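Local structure of N-terminal cyanobactin protease (Planktothrix agardhii NIES-596, 4H6W) at residues Gln104-Leu107 / Ser108-Ile111; Ala110-Gln113 / Ala114-Gly118; Ala179-Asp182 / Gln183-Val187. The protein is probably a subtilisin-like serine endopeptidase, represented here by its protease domain, that takes part in maturing the precursor peptides of prenylagaramide cyanobactins. All coordinates share one frame; numbering follows the deposited sequence.

In the fold
Interactions 1 and 2 are successive turns of helix 104-116, sharing Ala110 and Ile111, their centres 10 Å apart; interaction 3 lies on the opposite side of the chain's centre, about 31 and 32 Å away between centres, where strand 175-180 runs into a loop. All three mix buried and exposed residues. In interactions 1 and 2 the apolar side chains of the helix face strand 24-28 and helix 137-148, while a salt bridge and a C-terminal cap mark the more exposed flank and the end. Interaction 3 has a different chemistry: a carboxylate gripping backbone N-H within a turn, closed by a single beta bridge rather than by helical bonds.

Interaction 1 (Gln104-Leu107 / Ser108-Ile111); sequences QLDL and SRAI
The guanidinium of Arg109 carries Leu105 over one face and Asp106 at its edge. Leu105 CG stands 3.8 Å above the plane, offset toward the rim, and the branch ending in Leu105 CD2 comes closest, 3.4 Å from Arg109 NH2. Near the plane, Asp106 OD1 makes a salt bridge with Arg109 NH1 at 3.2 Å; the carboxylate and guanidinium planes are 29° apart. Arg109 gets there by a bend at chi2 (-148°), which helps carry its chain back along the helix toward Asp106 three residues and Leu105 four residues earlier. Beneath this exposed flank runs the first part of helix 104-116, a surface helix of the subtilisin-like fold, with Asp106 N bonded to Ser103 OG just before it. Leu105 O accepts two bonds, from Arg109 N at 3.0 Å and from Ser108 OG at 2.7 Å. The hydroxyl is brought to that carbonyl by a chi1 of 74°, which sets OG between the backbone N and the carbonyl carbon; the buried serine thus satisfies its donor within its own helix. On the inward side Leu107 CG meets Ile111 CD1 at 3.8 Å, and both residues pack on Leu28 of strand 24-28. Helix 137-148 also packs here, Leu139 against Leu107 and Cys146 against Ile111.

Interaction 2 (Ala110-Gln113 / Ala114-Gly118); sequences AIEQ and AVNNG
Gln113 O is gripped by two donors of Asn117: the side-chain ND2 at 2.7 Å with a nearly straight N-H...O angle of 165°, and the backbone N by a weak bond at 3.1 Å. The carbonyl oxygen lies in the amide plane of Asn117, whereas ND2 is tilted out of the carbonyl plane of Gln113. With Asn117 CG anti to its carbonyl carbon (chi1 -72°), the amide folds back beside its own backbone N, which lets one residue use both N-H groups on the same acceptor. The two side chains run alongside each other in the same direction, Gln113 CG touching Asn117 ND2 at 3.6 Å, but their amide planes are 70° apart. Farther round the helix, the aliphatic part of Glu112 meets an amide: Glu112 CG lies 3.8 Å from Asn116 ND2. On the buried side the contact is apolar and looser, Ile111 CG2 to Val115 CG2 at 4.4 Å. Both residues rest on Ile122 of strand 121-124 and on Cys146 of helix 137-148, while Ala114 packs against Ala26 and Ile122. Beyond Asn117, the first residue to leave helical angles, Gly118 takes a positive phi and its N bonds to Val115 O at 3.0 Å. Together with Ala119 N to Ala114 O, this is the Schellman motif, with Gly118 as its C-prime residue, that ends helix 104-116 ahead of strand 121-124, within an alpha/beta fold of the subtilase family.

Interaction 3 (Ala179-Asp182 / Gln183-Val187); sequences AMDD and QGKPV
Asp181 and Lys185 cross at an angle, and what meets is carboxylate and aliphatic chain rather than two charges. Asp181 OD2 lies 3.1 Å from Lys185 CG and also runs close to CD and CE, because the lysine is bent at chi2 and chi3; its NZ stays 4.6 Å from Asp181 OD2, too far for a salt bridge, though the opposite charges may still attract. The other oxygen turns to the backbone: Lys185 N donates to Asp181 OD1 at 3.0 Å with an N-H...O angle of 165°, reaching the oxygen from above the carboxylate plane, 44° out of it. A chi1 of 58° sets Asp181 CG between its backbone N and carbonyl carbon, and this puts the carboxylate over the turn. The backbone of the same pair is joined in return by Asp181 N to Lys185 O at 2.9 Å, so two bonds, one through the side chain and one through the backbone, tie Asp181 to Lys185 across the turn. Met180 leads elsewhere: its extended chain carries SD to within 3.9 Å of Gly184 CA, next to Lys279 and to Leu202 and Pro204 of the adjacent strand 200-204. On the far side of the bridge Val187 points toward the strand, Val187 CG2 touching Ala179 CB at 3.7 Å, while Val187 N makes a weak bond to Ala179 O. Gly184 takes a positive phi, which suits glycine, as the chain turns back through Asp182, Gln183 and Gly184. Met180 and Pro186 thus form a single beta bridge flanked by antiparallel backbone bonds, closing a hairpin-like turn at the C-terminal end of strand 175-180 in the parallel sheet of the subtilisin-like fold.

Interaction 1 (Gln104-Leu107 / Ser108-Ile111)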
loop_
_atom_site.group_PDB
_atom_site.type_symbol
_atom_site.label_atom_id
_atom_site.label_comp_id
_atom_site.label_asym_id
_atom_site.label_seq_id
_atom_site.Cartn_x
_atom_site.Cartn_y
_atom_site.Cartn_z
ATOM N N GLN A 104 9.391 9.130 -13.600
ATOM C CA GLN A 104 8.907 9.981 -12.529
ATOM C C GLN A 104 7.835 10.933 -13.042
ATOM O O GLN A 104 6.836 11.187 -12.346
ATOM C CB GLN A 104 10.059 10.706 -11.821
ATOM C CG GLN A 104 10.592 9.894 -10.646
ATOM C CD GLN A 104 11.933 10.378 -10.137
ATOM O OE1 GLN A 104 12.966 9.769 -10.428
ATOM N NE2 GLN A 104 11.932 11.472 -9.381
ATOM N N LEU A 105 8.015 11.417 -14.273
ATOM C CA LEU A 105 7.024 12.309 -14.897
ATOM C C LEU A 105 5.655 11.640 -15.008
ATOM O O LEU A 105 4.655 12.203 -14.567
ATOM C CB LEU A 105 7.505 12.838 -16.259
ATOM C CG LEU A 105 6.510 13.765 -16.984
ATOM C CD1 LEU A 105 6.335 15.107 -16.281
ATOM C CD2 LEU A 105 6.906 13.966 -18.441
ATOM N N ASP A 106 5.622 10.437 -15.570
ATOM C CA ASP A 106 4.381 9.654 -15.674
ATOM C C ASP A 106 3.721 9.358 -14.334
ATOM O O ASP A 106 2.487 9.373 -14.235
ATOM C CB ASP A 106 4.627 8.335 -16.402
ATOM C CG ASP A 106 5.127 8.539 -17.816
ATOM O OD1 ASP A 106 4.944 9.658 -18.351
ATOM O OD2 ASP A 106 5.705 7.590 -18.391
ATOM N N LEU A 107 4.537 9.071 -13.318
ATOM C CA LEU A 107 4.019 8.780 -11.996
ATOM C C LEU A 107 3.353 10.010 -11.395
ATOM O O LEU A 107 2.268 9.928 -10.814
ATOM C CB LEU A 107 5.127 8.287 -11.068
ATOM C CG LEU A 107 4.667 8.033 -9.630
ATOM C CD1 LEU A 107 3.557 6.974 -9.585
ATOM C CD2 LEU A 107 5.850 7.660 -8.761
ATOM N N SER A 108 4.008 11.154 -11.527
ATOM C CA SER A 108 3.446 12.388 -11.032
ATOM C C SER A 108 2.131 12.704 -11.757
ATOM O O SER A 108 1.212 13.270 -11.161
ATOM C CB SER A 108 4.459 13.526 -11.178
ATOM O OG SER A 108 4.579 13.925 -12.527
ATOM N N ARG A 109 2.031 12.334 -13.032
ATOM C CA ARG A 109 0.786 12.557 -13.764
ATOM C C ARG A 109 -0.307 11.640 -13.235
ATOM O O ARG A 109 -1.450 12.063 -13.061
ATOM C CB ARG A 109 0.961 12.326 -15.267
ATOM C CG ARG A 109 1.700 13.422 -16.017
ATOM C CD ARG A 109 1.163 13.522 -17.433
ATOM N NE ARG A 109 2.084 14.207 -18.335
ATOM C CZ ARG A 109 3.042 13.604 -19.040
ATOM N NH1 ARG A 109 3.224 12.287 -18.952
ATOM N NH2 ARG A 109 3.824 14.324 -19.838
ATOM N N ALA A 110 0.050 10.385 -12.966
ATOM C CA ALA A 110 -0.909 9.426 -12.461
ATOM C C ALA A 110 -1.397 9.861 -11.074
ATOM O O ALA A 110 -2.608 9.858 -10.807
ATOM C CB ALA A 110 -0.312 8.032 -12.440
ATOM N N ILE A 111 -0.471 10.271 -10.208
ATOM C CA ILE A 111 -0.860 10.750 -8.876
ATOM C C ILE A 111 -1.834 11.919 -9.024
ATOM O O ILE A 111 -2.907 11.914 -8.421
ATOM C CB ILE A 111 0.352 11.150 -8.003
ATOM C CG1 ILE A 111 1.244 9.948 -7.753
ATOM C CG2 ILE A 111 -0.104 11.709 -6.662
ATOM C CD1 ILE A 111 2.633 10.312 -7.296
#

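Interaction 2 (Ala110-Gln113 / Ala114-Gly118)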
loop_
_atom_site.group_PDB
_atom_site.type_symbol
_atom_site.label_atom_id
_atom_site.label_comp_id
_atom_site.label_asym_id
_atom_site.label_seq_id
_atom_site.Cartn_x
_atom_site.Cartn_y
_atom_site.Cartn_z
ATOM N N ALA A 110 0.050 10.385 -12.966
ATOM C CA ALA A 110 -0.909 9.426 -12.461
ATOM C C ALA A 110 -1.397 9.861 -11.074
ATOM O O ALA A 110 -2.608 9.858 -10.807
ATOM C CB ALA A 110 -0.312 8.032 -12.440
ATOM N N ILE A 111 -0.471 10.271 -10.208
ATOM C CA ILE A 111 -0.860 10.750 -8.876
ATOM C C ILE A 111 -1.834 11.919 -9.024
ATOM O O ILE A 111 -2.907 11.914 -8.421
ATOM C CB ILE A 111 0.352 11.150 -8.003
ATOM C CG1 ILE A 111 1.244 9.948 -7.753
ATOM C CG2 ILE A 111 -0.104 11.709 -6.662
ATOM C CD1 ILE A 111 2.633 10.312 -7.296
ATOM N N GLU A 112 -1.469 12.891 -9.860
ATOM C CA GLU A 112 -2.324 14.048 -10.112
ATOM C C GLU A 112 -3.728 13.613 -10.534
ATOM O O GLU A 112 -4.730 14.160 -10.069
ATOM C CB GLU A 112 -1.705 14.982 -11.152
ATOM C CG GLU A 112 -2.523 16.254 -11.399
ATOM C CD GLU A 112 -1.921 17.154 -12.473
ATOM O OE1 GLU A 112 -1.838 16.717 -13.646
ATOM O OE2 GLU A 112 -1.537 18.301 -12.146
ATOM N N GLN A 113 -3.791 12.614 -11.399
ATOM C CA GLN A 113 -5.071 12.131 -11.889
ATOM C C GLN A 113 -5.853 11.405 -10.788
ATOM O O GLN A 113 -7.072 11.612 -10.645
ATOM C CB GLN A 113 -4.885 11.242 -13.111
ATOM C CG GLN A 113 -6.168 11.064 -13.896
ATOM C CD GLN A 113 -5.987 10.215 -15.138
ATOM O OE1 GLN A 113 -4.978 9.511 -15.282
ATOM N NE2 GLN A 113 -6.971 10.275 -16.052
ATOM N N ALA A 114 -5.145 10.587 -10.003
ATOM C CA ALA A 114 -5.745 9.892 -8.864
ATOM C C ALA A 114 -6.374 10.891 -7.901
ATOM O O ALA A 114 -7.498 10.693 -7.440
ATOM C CB ALA A 114 -4.717 9.033 -8.148
ATOM N N VAL A 115 -5.663 11.979 -7.620
ATOM C CA VAL A 115 -6.184 13.004 -6.716
ATOM C C VAL A 115 -7.449 13.682 -7.265
ATOM O O VAL A 115 -8.455 13.781 -6.566
ATOM C CB VAL A 115 -5.110 14.046 -6.359
ATOM C CG1 VAL A 115 -5.722 15.185 -5.548
ATOM C CG2 VAL A 115 -3.990 13.384 -5.570
ATOM N N ASN A 116 -7.409 14.112 -8.522
ATOM C CA ASN A 116 -8.556 14.806 -9.110
ATOM C C ASN A 116 -9.791 13.916 -9.289
ATOM O O ASN A 116 -10.892 14.414 -9.492
ATOM C CB ASN A 116 -8.162 15.503 -10.419
ATOM C CG ASN A 116 -7.030 16.516 -10.232
ATOM O OD1 ASN A 116 -6.824 17.073 -9.147
ATOM N ND2 ASN A 116 -6.286 16.751 -11.295
ATOM N N ASN A 117 -9.606 12.600 -9.214
ATOM C CA ASN A 117 -10.723 11.668 -9.321
ATOM C C ASN A 117 -11.207 11.146 -7.957
ATOM O O ASN A 117 -11.989 10.189 -7.875
ATOM C CB ASN A 117 -10.386 10.540 -10.305
ATOM C CG ASN A 117 -10.385 11.022 -11.758
ATOM O OD1 ASN A 117 -11.374 10.840 -12.482
ATOM N ND2 ASN A 117 -9.287 11.669 -12.183
ATOM N N GLY A 118 -10.724 11.793 -6.895
ATOM C CA GLY A 118 -11.178 11.548 -5.532
ATOM C C GLY A 118 -10.630 10.325 -4.819
ATOM O O GLY A 118 -11.333 9.724 -4.001
#

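Interaction 3 (Ala179-Asp182 / Gln183-Val187)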
loop_
_atom_site.group_PDB
_atom_site.type_symbol
_atom_site.label_atom_id
_atom_site.label_comp_id
_atom_site.label_asym_id
_atom_site.label_seq_id
_atom_site.Cartn_x
_atom_site.Cartn_y
_atom_site.Cartn_z
ATOM N N ALA A 179 9.017 -5.170 3.855
ATOM C CA ALA A 179 8.482 -6.533 3.989
ATOM C C ALA A 179 9.027 -7.330 5.172
ATOM O O ALA A 179 10.206 -7.263 5.491
ATOM C CB ALA A 179 8.678 -7.311 2.699
ATOM N N MET A 180 8.140 -8.081 5.815
ATOM C CA MET A 180 8.500 -8.996 6.888
ATOM C C MET A 180 7.949 -10.375 6.549
ATOM O O MET A 180 7.024 -10.490 5.736
ATOM C CB MET A 180 7.964 -8.505 8.243
ATOM C CG MET A 180 6.448 -8.377 8.383
ATOM S SD MET A 180 6.003 -7.938 10.084
ATOM C CE MET A 180 4.215 -7.907 10.065
ATOM N N ASP A 181 8.512 -11.420 7.148
ATOM C CA ASP A 181 7.944 -12.752 6.961
ATOM C C ASP A 181 6.832 -13.006 7.963
ATOM O O ASP A 181 6.286 -12.068 8.546
ATOM C CB ASP A 181 9.007 -13.858 6.998
ATOM C CG ASP A 181 9.812 -13.882 8.296
ATOM O OD1 ASP A 181 9.285 -13.529 9.377
ATOM O OD2 ASP A 181 10.998 -14.278 8.223
ATOM N N ASP A 182 6.503 -14.275 8.164
ATOM C CA ASP A 182 5.396 -14.657 9.039
ATOM C C ASP A 182 5.795 -14.663 10.517
ATOM O O ASP A 182 4.950 -14.445 11.382
ATOM C CB ASP A 182 4.819 -15.999 8.590
ATOM C CG ASP A 182 4.809 -16.140 7.066
ATOM O OD1 ASP A 182 3.713 -16.051 6.465
ATOM O OD2 ASP A 182 5.904 -16.298 6.466
ATOM N N GLN A 183 7.083 -14.869 10.796
ATOM C CA GLN A 183 7.621 -14.793 12.167
ATOM C C GLN A 183 7.798 -13.344 12.643
ATOM O O GLN A 183 8.295 -13.100 13.749
ATOM C CB GLN A 183 8.966 -15.540 12.298
ATOM C CG GLN A 183 9.123 -16.819 11.475
ATOM C CD GLN A 183 7.858 -17.661 11.404
ATOM O OE1 GLN A 183 7.254 -17.990 12.431
ATOM N NE2 GLN A 183 7.443 -18.007 10.184
ATOM N N GLY A 184 7.404 -12.392 11.794
ATOM C CA GLY A 184 7.534 -10.975 12.092
ATOM C C GLY A 184 8.961 -10.481 11.999
ATOM O O GLY A 184 9.335 -9.525 12.672
ATOM N N LYS A 185 9.781 -11.129 11.183
ATOM C CA LYS A 185 11.148 -10.654 11.031
ATOM C C LYS A 185 11.398 -10.095 9.635
ATOM O O LYS A 185 10.799 -10.569 8.661
ATOM C CB LYS A 185 12.189 -11.701 11.464
ATOM C CG LYS A 185 12.038 -13.101 10.897
ATOM C CD LYS A 185 13.405 -13.711 10.589
ATOM C CE LYS A 185 14.034 -13.086 9.336
ATOM N NZ LYS A 185 15.474 -13.421 9.123
ATOM N N PRO A 186 12.254 -9.057 9.538
ATOM C CA PRO A 186 12.483 -8.423 8.240
ATOM C C PRO A 186 13.197 -9.364 7.284
ATOM O O PRO A 186 14.029 -10.174 7.699
ATOM C CB PRO A 186 13.370 -7.219 8.578
ATOM C CG PRO A 186 14.044 -7.582 9.862
ATOM C CD PRO A 186 13.073 -8.450 10.607
ATOM N N VAL A 187 12.850 -9.261 6.010
ATOM C CA VAL A 187 13.432 -10.113 4.991
ATOM C C VAL A 187 14.688 -9.440 4.441
ATOM O O VAL A 187 14.856 -8.229 4.586
ATOM C CB VAL A 187 12.409 -10.413 3.892
ATOM C CG1 VAL A 187 11.260 -11.225 4.467
ATOM C CG2 VAL A 187 11.888 -9.117 3.306
#